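Local coordinates for capsule biosynthesis protein capD (Bacillus anthracis, PDB 3G9K) that cleaves the poly-gamma-D-glutamate capsule and transfers it to peptidoglycan by forming an amide bond with the side-chain amino group of meso-diaminopimelic acid, at residues G11-S16 with G69-I74; T87-K92 with G98-I103; E106-F111 with G147-L152. All coordinates share one frame; numbering follows the deposited sequence.

Contact 1. Residues G11-S16 with G69-I74; sequences GTVVSS and GETIGI
Val13, Ser15, Thr71, Gly73 and Ile74 join two beta layers face to face, as in the alpha-beta-beta-alpha sandwich of the N-terminal nucleophile hydrolases to which gamma-glutamyltransferases belong. Strand 13-16 lies in the layer with strand 2-7, whereas strand 70-74 belongs to the four-stranded antiparallel sheet with 63-67 and 150-155. The evidence for packing between layers rather than pairing within one is geometric: the strand axes approach to 6.8 Å and run in nearly the same direction, 21° apart, and their backbones share no ladder.

Alternate residues of each strand face the gap. Val13 divides its two methyls between two partners. CG1 meets the methyl Thr71 CG2 at 3.9 Å, while CG2 rests over the backbone of Gly73, 4.0 Å from its CA; with no side chain there, the valine can settle directly on the strand. The chi1 of Val13, 34°, falls away from a staggered value, which suggests that the methyls are turned to suit this site. The Thr71 hydroxyl is occupied elsewhere, its OG1 being hydrogen-bonded to Glu156.

Val13 to Ser16 also pair in an antiparallel ladder with a strand of the other CapD chain, so their layer continues across that interface. At the other end of the contact Ser15, with OG anti to its backbone nitrogen (chi1 -172°), reaches across the gap. Its one proton has two carbonyls in reach, Thr63 O and Ile74 O, both only weakly bonded; Ser15 OG to Ile74 O is 3.1 Å.

Contact 2. Residues T87-K92 with G98-I103; sequences TPILDK and GSLQDI
Leu100 and Ile103 present the apolar side of helix 100-103 to Ile89 and Lys92 of helix 87-92, and the residue ahead of them sets the start of that helix. Ser99 is the N-cap: Asp102 N donates to Ser99 OG over 3.0 Å at an N-H...O angle of 166°, close to straight. The same hydroxyl gives its own proton to the carboxylate, Ser99 OG to Asp102 OD2 being 2.8 Å, and comes from above the carboxylate plane, 42° out of it. Serine and aspartate thus hold each other through two bonds across the first turn.

Leu100 follows, and it makes its contact with one branch tip: its CD1 lies 3.7 Å from Ile89 CG2, the two side chains meeting roughly at a right angle. Leu100 also packs on Ala151 and Ile153 of the neighbouring sheet.

One turn on, Ile103 points toward the other helix and fits between residues a turn apart there. Its chi1 of -65° sends the two branches to different targets. CG2 presses on Ile89, 3.6 Å from the backbone Ile89 O and 3.8 Å from Ile89 CG2; CD1, carried on CG1, lies against Lys92, 4.1 Å from Lys92 CB. The contact uses the base of the lysine side chain; its far end, NZ, makes a salt bridge with Glu106.

The two helices, joined by the short loop 95-99 and packed through aliphatic side chains, form part of the helical layer of the sandwich fold, lying against the sheet that contains strand 150-155.

Contact 3. Residues E106-F111 with G147-L152; sequences EYRFTF and GGVQAL
The closest CA atoms, those of Arg108 and Gly147, remain 9.3 Å apart, so the loop leading into strand 109-111 and the loop leading into strand 150-152 do not pair, and an arginine side chain bridges the interval. Arg108 does so with an extended chain, chi2 170° and chi3 -172°, which carries the guanidinium to the Gly147-Val149 loop.

There the group is met from two directions. Gly148 N and Gly147 C lie at its edge, near its plane, each 4.1 Å from Arg108 NH1. Val149 CG2 approaches obliquely, 3.7 Å from Arg108 NH2, and makes a van der Waals contact. The NH1 nitrogen itself is engaged just beyond the segments, by the carbonyl Phe146 O and by Asp166 OD2 in a salt bridge. Asp166 OD2 also accepts from Val149 N, so one carboxylate oxygen ties the arginine and the loop together.

The same loop borders the substrate site: Gly147 O accepts from NE of Arg169, a residue that binds poly-gamma-D-glutamate, and Gly147 is about 6 Å from a bound glutamate, between nearest atoms. Arg108 is buried, and the carboxylate of Asp166 probably balances its charge. The chemistry is consistent with a second-shell role, in which Arg108 and Asp166 probably steady the loop whose carbonyl accepts from Arg169.

In the fold
The contacts follow one another along the chain without overlap. Contacts 2 and 3 are close, 9 Å between centres, and share a core where Ile89 CD1 lies 3.5 Å from Val149 CG2; contact 1 is 16 Å from contact 2 and 18 Å from contact 3. Contacts 1 and 3 use adjacent antiparallel strands of the same sheet, 70-75 and 150-155, probably linked by a hydrogen bond between Gly73 N and Leu152 O. Helix 82-94 of contact 2 packs on this sheet through Leu90 and Ile74. Contact 1 joins the two beta layers, contact 2 the helices outside one of them, and contact 3 ties the loop beside the glutamate pocket to the residues before strand 109-112.

Contact 1. Residues G11-S16 with G69-I74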
loop_
_atom_site.group_PDB
_atom_site.type_symbol
_atom_site.label_atom_id
_atom_site.label_comp_id
_atom_site.label_asym_id
_atom_site.label_seq_id
_atom_site.Cartn_x
_atom_site.Cartn_y
_atom_site.Cartn_z
ATOM N N GLY B 11 -9.468 14.719 12.845
ATOM C CA GLY B 11 -8.688 15.112 11.660
ATOM C C GLY B 11 -7.386 14.357 11.538
ATOM O O GLY B 11 -6.504 14.741 10.776
ATOM N N THR B 12 -7.236 13.278 12.296
ATOM C CA THR B 12 -6.017 12.480 12.201
ATOM C C THR B 12 -6.167 11.668 10.916
ATOM O O THR B 12 -7.244 11.177 10.620
ATOM C CB THR B 12 -5.830 11.537 13.389
ATOM O OG1 THR B 12 -5.755 12.314 14.594
ATOM C CG2 THR B 12 -4.581 10.698 13.231
ATOM N N VAL B 13 -5.080 11.561 10.169
ATOM C CA VAL B 13 -5.075 10.838 8.894
ATOM C C VAL B 13 -4.089 9.688 9.008
ATOM O O VAL B 13 -2.940 9.825 9.421
ATOM C CB VAL B 13 -4.866 11.760 7.645
ATOM C CG1 VAL B 13 -3.968 12.903 7.938
ATOM C CG2 VAL B 13 -4.410 11.008 6.375
ATOM N N VAL B 14 -4.574 8.515 8.673
ATOM C CA VAL B 14 -3.695 7.391 8.548
ATOM C C VAL B 14 -3.594 7.045 7.058
ATOM O O VAL B 14 -4.628 6.906 6.375
ATOM C CB VAL B 14 -4.283 6.140 9.277
ATOM C CG1 VAL B 14 -3.489 4.881 8.905
ATOM C CG2 VAL B 14 -4.353 6.350 10.823
ATOM N N SER B 15 -2.384 6.783 6.603
ATOM C CA SER B 15 -2.157 6.305 5.233
ATOM C C SER B 15 -1.253 5.101 5.374
ATOM O O SER B 15 -0.098 5.241 5.837
ATOM C CB SER B 15 -1.499 7.404 4.426
ATOM O OG SER B 15 -1.411 7.098 3.065
ATOM N N SER B 16 -1.750 3.930 4.985
ATOM C CA SER B 16 -1.012 2.684 5.247
ATOM C C SER B 16 -0.951 1.816 4.008
ATOM O O SER B 16 -1.937 1.684 3.272
ATOM C CB SER B 16 -1.620 1.946 6.426
ATOM O OG SER B 16 -1.018 0.670 6.585
ATOM N N GLY B 69 -6.660 24.708 4.920
ATOM C CA GLY B 69 -7.825 24.466 4.097
ATOM C C GLY B 69 -7.929 23.083 3.442
ATOM O O GLY B 69 -9.000 22.734 2.962
ATOM N N GLU B 70 -6.861 22.285 3.420
ATOM C CA GLU B 70 -6.956 20.965 2.773
ATOM C C GLU B 70 -6.002 19.905 3.328
ATOM O O GLU B 70 -4.821 20.174 3.546
ATOM C CB GLU B 70 -6.743 21.079 1.259
ATOM C CG GLU B 70 -7.123 19.788 0.524
ATOM C CD GLU B 70 -6.990 19.873 -0.989
ATOM O OE1 GLU B 70 -5.865 19.808 -1.501
ATOM O OE2 GLU B 70 -8.014 19.992 -1.666
ATOM N N THR B 71 -6.524 18.693 3.513
ATOM C CA THR B 71 -5.689 17.546 3.915
ATOM C C THR B 71 -5.922 16.417 2.956
ATOM O O THR B 71 -7.041 16.145 2.623
ATOM C CB THR B 71 -5.987 17.148 5.366
ATOM O OG1 THR B 71 -5.544 18.234 6.213
ATOM C CG2 THR B 71 -5.277 15.828 5.770
ATOM N N ILE B 72 -4.843 15.816 2.463
ATOM C CA ILE B 72 -4.912 14.689 1.548
ATOM C C ILE B 72 -4.113 13.510 2.098
ATOM O O ILE B 72 -2.977 13.666 2.490
ATOM C CB ILE B 72 -4.347 14.993 0.144
ATOM C CG1 ILE B 72 -5.051 16.168 -0.509
ATOM C CG2 ILE B 72 -4.471 13.777 -0.777
ATOM C CD1 ILE B 72 -4.276 16.648 -1.756
ATOM N N GLY B 73 -4.740 12.330 2.123
ATOM C CA GLY B 73 -4.031 11.053 2.406
ATOM C C GLY B 73 -4.096 10.216 1.135
ATOM O O GLY B 73 -5.144 10.120 0.517
ATOM N N ILE B 74 -2.983 9.628 0.725
ATOM C CA ILE B 74 -2.913 8.997 -0.587
ATOM C C ILE B 74 -1.824 7.930 -0.572
ATOM O O ILE B 74 -0.816 8.029 0.159
ATOM C CB ILE B 74 -2.713 10.053 -1.755
ATOM C CG1 ILE B 74 -2.885 9.484 -3.146
ATOM C CG2 ILE B 74 -1.273 10.764 -1.646
ATOM C CD1 ILE B 74 -3.109 10.517 -4.228
#

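Contact 2. Residues T87-K92 with G98-I103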
loop_
_atom_site.group_PDB
_atom_site.type_symbol
_atom_site.label_atom_id
_atom_site.label_comp_id
_atom_site.label_asym_id
_atom_site.label_seq_id
_atom_site.Cartn_x
_atom_site.Cartn_y
_atom_site.Cartn_z
ATOM N N THR B 87 3.081 10.370 -9.167
ATOM C CA THR B 87 3.562 11.722 -9.503
ATOM C C THR B 87 2.680 12.470 -10.511
ATOM O O THR B 87 2.276 13.577 -10.209
ATOM C CB THR B 87 5.048 11.720 -9.918
ATOM O OG1 THR B 87 5.817 11.312 -8.810
ATOM C CG2 THR B 87 5.524 13.100 -10.398
ATOM N N PRO B 88 2.353 11.859 -11.676
ATOM C CA PRO B 88 1.445 12.538 -12.597
ATOM C C PRO B 88 0.043 12.777 -11.982
ATOM O O PRO B 88 -0.583 13.800 -12.236
ATOM C CB PRO B 88 1.395 11.610 -13.813
ATOM C CG PRO B 88 2.490 10.643 -13.667
ATOM C CD PRO B 88 2.794 10.556 -12.202
ATOM N N ILE B 89 -0.402 11.883 -11.112
ATOM C CA ILE B 89 -1.696 12.075 -10.468
ATOM C C ILE B 89 -1.713 13.342 -9.608
ATOM O O ILE B 89 -2.547 14.228 -9.824
ATOM C CB ILE B 89 -2.106 10.829 -9.655
ATOM C CG1 ILE B 89 -2.428 9.674 -10.622
ATOM C CG2 ILE B 89 -3.300 11.186 -8.775
ATOM C CD1 ILE B 89 -2.651 8.331 -9.934
ATOM N N LEU B 90 -0.771 13.447 -8.686
ATOM C CA LEU B 90 -0.616 14.634 -7.818
ATOM C C LEU B 90 -0.254 15.914 -8.609
ATOM O O LEU B 90 -0.746 17.002 -8.287
ATOM C CB LEU B 90 0.402 14.337 -6.693
ATOM C CG LEU B 90 -0.160 13.367 -5.629
ATOM C CD1 LEU B 90 0.891 12.850 -4.672
ATOM C CD2 LEU B 90 -1.312 14.047 -4.864
ATOM N N ASP B 91 0.557 15.782 -9.660
ATOM C CA ASP B 91 0.915 16.906 -10.562
ATOM C C ASP B 91 -0.337 17.510 -11.194
ATOM O O ASP B 91 -0.554 18.718 -11.147
ATOM C CB ASP B 91 1.844 16.435 -11.692
ATOM C CG ASP B 91 2.206 17.549 -12.666
ATOM O OD1 ASP B 91 2.794 18.545 -12.199
ATOM O OD2 ASP B 91 1.895 17.432 -13.881
ATOM N N LYS B 92 -1.173 16.666 -11.777
ATOM C CA LYS B 92 -2.417 17.149 -12.370
ATOM C C LYS B 92 -3.394 17.722 -11.320
ATOM O O LYS B 92 -4.105 18.709 -11.585
ATOM C CB LYS B 92 -3.076 16.034 -13.185
ATOM C CG LYS B 92 -2.305 15.638 -14.449
ATOM C CD LYS B 92 -2.971 14.488 -15.183
ATOM C CE LYS B 92 -1.961 13.530 -15.832
ATOM N NZ LYS B 92 -2.586 12.203 -16.142
ATOM N N GLY B 98 -8.600 18.733 -12.537
ATOM C CA GLY B 98 -9.881 18.117 -12.287
ATOM C C GLY B 98 -9.939 17.439 -10.929
ATOM O O GLY B 98 -9.073 17.638 -10.081
ATOM N N SER B 99 -10.990 16.644 -10.740
ATOM C CA SER B 99 -11.214 15.946 -9.495
ATOM C C SER B 99 -10.141 14.888 -9.397
ATOM O O SER B 99 -9.677 14.394 -10.414
ATOM C CB SER B 99 -12.605 15.287 -9.453
ATOM O OG SER B 99 -12.719 14.143 -10.293
ATOM N N LEU B 100 -9.718 14.600 -8.177
ATOM C CA LEU B 100 -8.766 13.531 -7.919
ATOM C C LEU B 100 -9.265 12.213 -8.518
ATOM O O LEU B 100 -8.475 11.469 -9.101
ATOM C CB LEU B 100 -8.533 13.377 -6.426
ATOM C CG LEU B 100 -7.399 12.414 -6.033
ATOM C CD1 LEU B 100 -6.059 12.743 -6.788
ATOM C CD2 LEU B 100 -7.202 12.400 -4.526
ATOM N N GLN B 101 -10.554 11.945 -8.442
ATOM C CA GLN B 101 -11.090 10.696 -8.983
ATOM C C GLN B 101 -10.957 10.602 -10.531
ATOM O O GLN B 101 -10.562 9.553 -11.046
ATOM C CB GLN B 101 -12.554 10.490 -8.584
ATOM C CG GLN B 101 -13.138 9.156 -9.096
ATOM C CD GLN B 101 -12.500 7.935 -8.402
ATOM O OE1 GLN B 101 -12.717 7.720 -7.222
ATOM N NE2 GLN B 101 -11.733 7.136 -9.147
ATOM N N ASP B 102 -11.312 11.663 -11.256
ATOM C CA ASP B 102 -11.135 11.694 -12.717
ATOM C C ASP B 102 -9.662 11.430 -13.093
ATOM O O ASP B 102 -9.376 10.599 -13.938
ATOM C CB ASP B 102 -11.650 13.020 -13.328
ATOM C CG ASP B 102 -13.177 13.046 -13.446
ATOM O OD1 ASP B 102 -13.699 12.140 -14.155
ATOM O OD2 ASP B 102 -13.835 13.923 -12.805
ATOM N N ILE B 103 -8.749 12.131 -12.443
ATOM C CA ILE B 103 -7.311 11.954 -12.658
ATOM C C ILE B 103 -6.870 10.491 -12.432
ATOM O O ILE B 103 -6.162 9.903 -13.258
ATOM C CB ILE B 103 -6.501 12.920 -11.757
ATOM C CG1 ILE B 103 -6.790 14.367 -12.172
ATOM C CG2 ILE B 103 -4.986 12.641 -11.882
ATOM C CD1 ILE B 103 -6.516 15.411 -11.092
#

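Contact 3. Residues E106-F111 with G147-L152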
loop_
_atom_site.group_PDB
_atom_site.type_symbol
_atom_site.label_atom_id
_atom_site.label_comp_id
_atom_site.label_asym_id
_atom_site.label_seq_id
_atom_site.Cartn_x
_atom_site.Cartn_y
_atom_site.Cartn_z
ATOM N N GLU B 106 -7.812 8.175 -15.308
ATOM C CA GLU B 106 -7.109 8.422 -16.565
ATOM C C GLU B 106 -6.159 7.251 -16.783
ATOM O O GLU B 106 -5.566 6.761 -15.832
ATOM C CB GLU B 106 -6.289 9.710 -16.480
ATOM C CG GLU B 106 -5.837 10.268 -17.819
ATOM C CD GLU B 106 -5.313 11.714 -17.783
ATOM O OE1 GLU B 106 -5.163 12.338 -16.718
ATOM O OE2 GLU B 106 -5.046 12.243 -18.889
ATOM N N TYR B 107 -5.964 6.858 -18.040
ATOM C CA TYR B 107 -5.011 5.795 -18.364
ATOM C C TYR B 107 -3.578 6.230 -18.028
ATOM O O TYR B 107 -3.227 7.399 -18.126
ATOM C CB TYR B 107 -5.127 5.430 -19.856
ATOM C CG TYR B 107 -6.462 4.823 -20.227
ATOM C CD1 TYR B 107 -6.909 3.664 -19.598
ATOM C CD2 TYR B 107 -7.273 5.395 -21.219
ATOM C CE1 TYR B 107 -8.096 3.101 -19.927
ATOM C CE2 TYR B 107 -8.471 4.817 -21.565
ATOM C CZ TYR B 107 -8.882 3.675 -20.912
ATOM O OH TYR B 107 -10.087 3.068 -21.236
ATOM N N ARG B 108 -2.754 5.267 -17.653
ATOM C CA ARG B 108 -1.449 5.559 -17.106
ATOM C C ARG B 108 -0.315 5.054 -18.000
ATOM O O ARG B 108 -0.544 4.253 -18.921
ATOM C CB ARG B 108 -1.340 4.923 -15.726
ATOM C CG ARG B 108 -2.248 5.594 -14.704
ATOM C CD ARG B 108 -2.331 4.839 -13.410
ATOM N NE ARG B 108 -3.356 5.451 -12.573
ATOM C CZ ARG B 108 -3.902 4.895 -11.493
ATOM N NH1 ARG B 108 -3.445 3.747 -11.020
ATOM N NH2 ARG B 108 -4.894 5.542 -10.871
ATOM N N PHE B 109 0.888 5.532 -17.690
ATOM C CA PHE B 109 2.131 5.045 -18.301
ATOM C C PHE B 109 3.253 5.022 -17.280
ATOM O O PHE B 109 3.303 5.866 -16.377
ATOM C CB PHE B 109 2.549 5.952 -19.465
ATOM C CG PHE B 109 2.779 7.379 -19.060
ATOM C CD1 PHE B 109 1.744 8.300 -19.125
ATOM C CD2 PHE B 109 4.004 7.795 -18.605
ATOM C CE1 PHE B 109 1.941 9.612 -18.742
ATOM C CE2 PHE B 109 4.214 9.098 -18.210
ATOM C CZ PHE B 109 3.180 10.015 -18.285
ATOM N N THR B 110 4.170 4.078 -17.447
ATOM C CA THR B 110 5.394 4.021 -16.638
ATOM C C THR B 110 6.584 3.668 -17.531
ATOM O O THR B 110 6.400 3.199 -18.639
ATOM C CB THR B 110 5.307 2.951 -15.516
ATOM O OG1 THR B 110 5.214 1.646 -16.098
ATOM C CG2 THR B 110 4.072 3.200 -14.619
ATOM N N PHE B 111 7.788 3.859 -17.010
ATOM C CA PHE B 111 9.015 3.608 -17.761
ATOM C C PHE B 111 9.910 2.601 -17.062
ATOM O O PHE B 111 10.027 2.604 -15.840
ATOM C CB PHE B 111 9.750 4.913 -17.968
ATOM C CG PHE B 111 8.999 5.869 -18.829
ATOM C CD1 PHE B 111 8.152 6.813 -18.265
ATOM C CD2 PHE B 111 9.088 5.790 -20.205
ATOM C CE1 PHE B 111 7.444 7.686 -19.063
ATOM C CE2 PHE B 111 8.384 6.662 -20.997
ATOM C CZ PHE B 111 7.559 7.615 -20.414
ATOM N N GLY B 147 -1.332 -0.060 -10.815
ATOM C CA GLY B 147 -1.515 0.304 -9.394
ATOM C C GLY B 147 -2.942 0.271 -8.902
ATOM O O GLY B 147 -3.761 -0.432 -9.438
ATOM N N GLY B 148 -3.223 1.076 -7.883
ATOM C CA GLY B 148 -4.512 1.050 -7.168
ATOM C C GLY B 148 -4.562 2.178 -6.170
ATOM O O GLY B 148 -4.495 1.934 -4.931
ATOM N N VAL B 149 -4.665 3.392 -6.691
ATOM C CA VAL B 149 -4.527 4.617 -5.881
ATOM C C VAL B 149 -5.796 4.781 -5.032
ATOM O O VAL B 149 -6.917 4.728 -5.549
ATOM C CB VAL B 149 -4.294 5.872 -6.750
ATOM C CG1 VAL B 149 -4.247 7.165 -5.873
ATOM C CG2 VAL B 149 -3.006 5.730 -7.638
ATOM N N GLN B 150 -5.607 4.968 -3.731
ATOM C CA GLN B 150 -6.680 5.213 -2.781
ATOM C C GLN B 150 -6.349 6.492 -2.039
ATOM O O GLN B 150 -5.216 6.673 -1.632
ATOM C CB GLN B 150 -6.759 4.081 -1.763
ATOM C CG GLN B 150 -6.974 2.796 -2.389
ATOM C CD GLN B 150 -8.399 2.579 -2.882
ATOM O OE1 GLN B 150 -9.410 3.118 -2.348
ATOM N NE2 GLN B 150 -8.492 1.772 -3.885
ATOM N N ALA B 151 -7.350 7.336 -1.833
ATOM C CA ALA B 151 -7.129 8.650 -1.227
ATOM C C ALA B 151 -8.386 9.132 -0.458
ATOM O O ALA B 151 -9.524 8.698 -0.744
ATOM C CB ALA B 151 -6.800 9.645 -2.316
ATOM N N LEU B 152 -8.157 9.967 0.546
ATOM C CA LEU B 152 -9.215 10.823 1.127
ATOM C C LEU B 152 -8.718 12.250 1.104
ATOM O O LEU B 152 -7.524 12.495 1.187
ATOM C CB LEU B 152 -9.598 10.388 2.557
ATOM C CG LEU B 152 -10.241 9.024 2.742
ATOM C CD1 LEU B 152 -10.297 8.740 4.276
ATOM C CD2 LEU B 152 -11.645 8.887 2.118
#